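Local coordinates for protein catalase (PDB 4B7H) that breaks hydrogen peroxide down to water and oxygen at a haem iron, carries bound NADPH and is inhibited by nitric oxide, at residues 189-197 against 468-479. Residues are numbered along the deposited sequence; the frame is centred on the assembly and turned at random.
With NDP (NADPH dihydro-nicotinamide-adenine-dinucleotide phosphate), chain H.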
# COMPACT_ATOMS: atom_id res chain seq x y z
N GLN A 189 5.83 29.45 -22.27
CA GLN A 189 4.68 29.15 -21.43
C GLN A 189 4.53 30.14 -20.27
O GLN A 189 3.40 30.45 -19.87
CB GLN A 189 4.72 27.72 -20.91
CG GLN A 189 3.58 27.40 -19.95
CD GLN A 189 2.21 27.62 -20.57
OE1 GLN A 189 2.04 27.50 -21.78
NE2 GLN A 189 1.22 27.91 -19.73
N VAL A 190 5.63 30.64 -19.73
CA VAL A 190 5.51 31.61 -18.65
C VAL A 190 4.84 32.90 -19.15
O VAL A 190 4.03 33.50 -18.44
CB VAL A 190 6.86 31.88 -17.95
CG1 VAL A 190 6.71 32.97 -16.90
CG2 VAL A 190 7.37 30.60 -17.29
N THR A 191 5.13 33.30 -20.38
CA THR A 191 4.48 34.47 -20.96
C THR A 191 2.96 34.23 -21.10
O THR A 191 2.15 35.10 -20.78
CB THR A 191 5.11 34.83 -22.31
OG1 THR A 191 6.50 35.08 -22.13
CG2 THR A 191 4.46 36.07 -22.91
N TYR A 192 2.59 33.03 -21.53
CA TYR A 192 1.18 32.65 -21.63
C TYR A 192 0.52 32.63 -20.24
O TYR A 192 -0.58 33.16 -20.05
CB TYR A 192 1.09 31.29 -22.31
CG TYR A 192 -0.27 30.81 -22.75
CD1 TYR A 192 -1.14 30.20 -21.85
CD2 TYR A 192 -0.66 30.89 -24.08
CE1 TYR A 192 -2.38 29.72 -22.26
CE2 TYR A 192 -1.90 30.41 -24.51
CZ TYR A 192 -2.75 29.83 -23.59
OH TYR A 192 -3.97 29.35 -24.01
N LEU A 193 1.21 32.02 -19.28
CA LEU A 193 0.72 31.88 -17.91
C LEU A 193 0.51 33.23 -17.21
O LEU A 193 -0.44 33.42 -16.44
CB LEU A 193 1.70 31.04 -17.09
CG LEU A 193 1.46 30.95 -15.58
CD1 LEU A 193 0.17 30.21 -15.24
CD2 LEU A 193 2.67 30.33 -14.88
N MET A 194 1.43 34.16 -17.46
CA MET A 194 1.41 35.44 -16.74
C MET A 194 0.43 36.43 -17.37
O MET A 194 0.19 37.50 -16.81
CB MET A 194 2.82 36.02 -16.68
CG MET A 194 3.75 35.24 -15.76
SD MET A 194 3.30 35.46 -14.03
CE MET A 194 4.02 33.98 -13.31
N GLY A 195 -0.14 36.08 -18.51
CA GLY A 195 -1.13 36.92 -19.16
C GLY A 195 -2.53 36.63 -18.65
O GLY A 195 -2.70 35.97 -17.61
N ASP A 196 -3.54 37.13 -19.35
CA ASP A 196 -4.91 36.99 -18.91
C ASP A 196 -5.29 35.52 -18.74
O ASP A 196 -6.07 35.17 -17.84
CB ASP A 196 -5.89 37.62 -19.91
CG ASP A 196 -5.77 39.13 -19.99
OD1 ASP A 196 -5.12 39.76 -19.13
OD2 ASP A 196 -6.37 39.70 -20.92
N ARG A 197 -4.75 34.66 -19.60
CA ARG A 197 -5.15 33.25 -19.61
C ARG A 197 -4.65 32.43 -18.42
O ARG A 197 -5.07 31.29 -18.23
CB ARG A 197 -4.76 32.57 -20.93
CG ARG A 197 -5.47 33.17 -22.12
CD ARG A 197 -5.22 32.37 -23.37
NE ARG A 197 -5.92 32.97 -24.49
CZ ARG A 197 -6.02 32.41 -25.69
NH1 ARG A 197 -5.46 31.23 -25.91
NH2 ARG A 197 -6.67 33.03 -26.65
N GLU A 468 -3.72 43.81 -22.88
CA GLU A 468 -3.10 42.53 -22.55
C GLU A 468 -1.61 42.70 -22.26
O GLU A 468 -1.09 42.08 -21.33
CB GLU A 468 -3.32 41.52 -23.68
CG GLU A 468 -4.78 41.08 -23.82
CD GLU A 468 -5.02 40.24 -25.06
OE1 GLU A 468 -4.49 40.58 -26.14
OE2 GLU A 468 -5.75 39.22 -24.97
N LYS A 469 -0.94 43.55 -23.03
CA LYS A 469 0.48 43.78 -22.85
C LYS A 469 0.76 44.43 -21.49
O LYS A 469 1.71 44.05 -20.79
CB LYS A 469 1.04 44.64 -23.99
CG LYS A 469 1.07 43.90 -25.31
CD LYS A 469 1.20 44.85 -26.47
CE LYS A 469 2.62 45.32 -26.65
NZ LYS A 469 2.73 46.23 -27.83
N GLU A 470 -0.07 45.40 -21.12
CA GLU A 470 0.11 46.09 -19.84
C GLU A 470 -0.25 45.18 -18.66
O GLU A 470 0.51 45.10 -17.69
CB GLU A 470 -0.71 47.38 -19.80
CG GLU A 470 -0.68 48.11 -18.45
CD GLU A 470 0.67 48.72 -18.11
OE1 GLU A 470 1.55 48.83 -19.00
OE2 GLU A 470 0.85 49.12 -16.94
N ARG A 471 -1.38 44.49 -18.75
CA ARG A 471 -1.75 43.55 -17.68
C ARG A 471 -0.69 42.46 -17.49
O ARG A 471 -0.41 42.06 -16.36
CB ARG A 471 -3.13 42.94 -17.92
CG ARG A 471 -4.27 43.94 -17.78
CD ARG A 471 -5.63 43.27 -17.78
NE ARG A 471 -5.92 42.61 -19.05
CZ ARG A 471 -6.41 43.22 -20.12
NH1 ARG A 471 -6.67 44.53 -20.09
NH2 ARG A 471 -6.64 42.53 -21.23
N LEU A 472 -0.11 41.99 -18.59
CA LEU A 472 0.98 41.01 -18.53
C LEU A 472 2.12 41.51 -17.65
O LEU A 472 2.57 40.81 -16.75
CB LEU A 472 1.49 40.69 -19.94
CG LEU A 472 2.72 39.79 -20.05
CD1 LEU A 472 2.45 38.39 -19.46
CD2 LEU A 472 3.14 39.68 -21.50
N ALA A 473 2.59 42.74 -17.90
CA ALA A 473 3.67 43.31 -17.11
C ALA A 473 3.27 43.45 -15.65
O ALA A 473 4.08 43.21 -14.74
CB ALA A 473 4.11 44.65 -17.68
N ASP A 474 2.02 43.85 -15.42
CA ASP A 474 1.52 44.03 -14.06
C ASP A 474 1.45 42.69 -13.34
O ASP A 474 1.84 42.59 -12.17
CB ASP A 474 0.14 44.68 -14.08
CG ASP A 474 -0.22 45.32 -12.76
OD1 ASP A 474 0.64 46.01 -12.17
OD2 ASP A 474 -1.38 45.14 -12.31
N ASN A 475 0.97 41.67 -14.03
CA ASN A 475 0.87 40.33 -13.44
C ASN A 475 2.24 39.77 -13.09
O ASN A 475 2.43 39.20 -12.02
CB ASN A 475 0.16 39.37 -14.40
CG ASN A 475 -1.28 39.74 -14.65
OD1 ASN A 475 -1.90 40.49 -13.88
ND2 ASN A 475 -1.84 39.22 -15.73
N ILE A 476 3.19 39.91 -14.02
CA ILE A 476 4.54 39.43 -13.78
C ILE A 476 5.14 40.10 -12.55
O ILE A 476 5.68 39.43 -11.67
CB ILE A 476 5.45 39.69 -15.00
CG1 ILE A 476 5.03 38.84 -16.20
CG2 ILE A 476 6.90 39.45 -14.62
CD1 ILE A 476 5.58 39.34 -17.54
N SER A 477 5.03 41.42 -12.47
CA SER A 477 5.63 42.16 -11.36
C SER A 477 4.97 41.80 -10.02
O SER A 477 5.65 41.80 -8.99
CB SER A 477 5.66 43.67 -11.62
OG SER A 477 4.37 44.19 -11.91
N ASN A 478 3.68 41.47 -10.03
CA ASN A 478 3.02 40.94 -8.83
C ASN A 478 3.60 39.59 -8.43
O ASN A 478 3.89 39.35 -7.26
CB ASN A 478 1.51 40.79 -9.05
CG ASN A 478 0.77 42.11 -8.98
OD1 ASN A 478 1.30 43.10 -8.49
ND2 ASN A 478 -0.47 42.12 -9.46
N ALA A 479 3.79 38.71 -9.41
CA ALA A 479 4.30 37.37 -9.15
C ALA A 479 5.77 37.38 -8.71
O ALA A 479 6.25 36.42 -8.11
CB ALA A 479 4.13 36.50 -10.39
PA NDP H . -2.26 33.71 -34.81
O1A NDP H . -2.60 35.16 -34.89
O2A NDP H . -2.80 32.93 -35.96
O5B NDP H . -2.83 33.14 -33.44
C5B NDP H . -2.61 33.82 -32.23
C4B NDP H . -3.23 32.98 -31.13
O4B NDP H . -3.00 33.61 -29.88
C3B NDP H . -4.74 32.85 -31.32
O3B NDP H . -5.14 31.51 -31.08
C2B NDP H . -5.29 33.81 -30.28
O2B NDP H . -6.60 33.54 -29.83
C1B NDP H . -4.23 33.65 -29.19
N9A NDP H . -4.33 34.69 -28.14
C8A NDP H . -5.03 35.86 -28.18
N7A NDP H . -4.87 36.50 -27.00
C5A NDP H . -4.08 35.75 -26.20
C6A NDP H . -3.61 35.94 -24.90
N6A NDP H . -4.18 36.83 -24.10
N1A NDP H . -2.79 34.98 -24.35
C2A NDP H . -2.45 33.85 -25.06
N3A NDP H . -2.93 33.67 -26.34
C4A NDP H . -3.73 34.61 -26.90
O3 NDP H . -0.65 33.59 -34.69
PN NDP H . 0.17 32.20 -34.57
O1N NDP H . -0.76 31.03 -34.61
O2N NDP H . 1.30 32.30 -35.53
O5D NDP H . 0.81 32.28 -33.09
C5D NDP H . 1.34 33.50 -32.61
C4D NDP H . 1.54 33.40 -31.11
O4D NDP H . 0.29 33.20 -30.49
C3D NDP H . 2.41 32.20 -30.75
O3D NDP H . 3.78 32.56 -30.68
C2D NDP H . 1.83 31.76 -29.42
O2D NDP H . 2.51 32.39 -28.38
C1D NDP H . 0.40 32.28 -29.41
N1N NDP H . -0.59 31.19 -29.56
C2N NDP H . -0.40 30.26 -30.55
C3N NDP H . -1.28 29.21 -30.76
C7N NDP H . -0.97 28.25 -31.86
O7N NDP H . -1.41 26.92 -31.72
N7N NDP H . -0.27 28.64 -32.91
C4N NDP H . -2.52 29.02 -29.91
C5N NDP H . -2.63 30.09 -28.87
C6N NDP H . -1.68 31.10 -28.74
P2B NDP H . -7.87 34.29 -30.51
O1X NDP H . -7.63 35.78 -30.41
O2X NDP H . -7.97 33.84 -31.95
O3X NDP H . -9.10 33.87 -29.72
O HOH W 1 -4.70 39.60 -16.40
O HOH W 2 -2.27 39.91 -20.03
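Arg471 takes hold of Asp196 side-on: NE gives a nearly straight bond to OD1 at 3.0 Å, while NH2 reaches the syn lone pair of OD2 at 2.9 Å. A bend at chi3 (-64°) turns the guanidinium to meet the carboxylate, and the two planes lie only 23° apart. Two waters also donate to Asp196 OD1; one accepts from Asn475 ND2, the other donates to Glu468 O as well. Asn475 ND2 further donates to Met194 O at 2.9 Å, standing tilted from the carbonyl plane. Met194 itself is a knob among Leu472, Asn475, Ile476 and Ala479. Its CB lies 3.6 Å from Ile476 CG1, and the bend at chi2 carries SD and CE along to Ala479 CB. Leu472 CD1 lies against the Met194 carbonyl carbon and Thr191 O. The helix axes cross almost perpendicularly, at 99°. Beyond the salt bridge, Glu468 OE2 accepts from adenine N6A of NADPH at 3.0 Å; adenine C4A lies over one face of the Arg197 guanidinium, offset toward its rim, with NH1 hydrogen-bonded to Tyr192 OH. The junction packs the C-terminal helical region on the catalase core, contributing Tyr192, Arg197 and Glu468 to the adenine side of the NADPH site, as in NADPH-binding catalases.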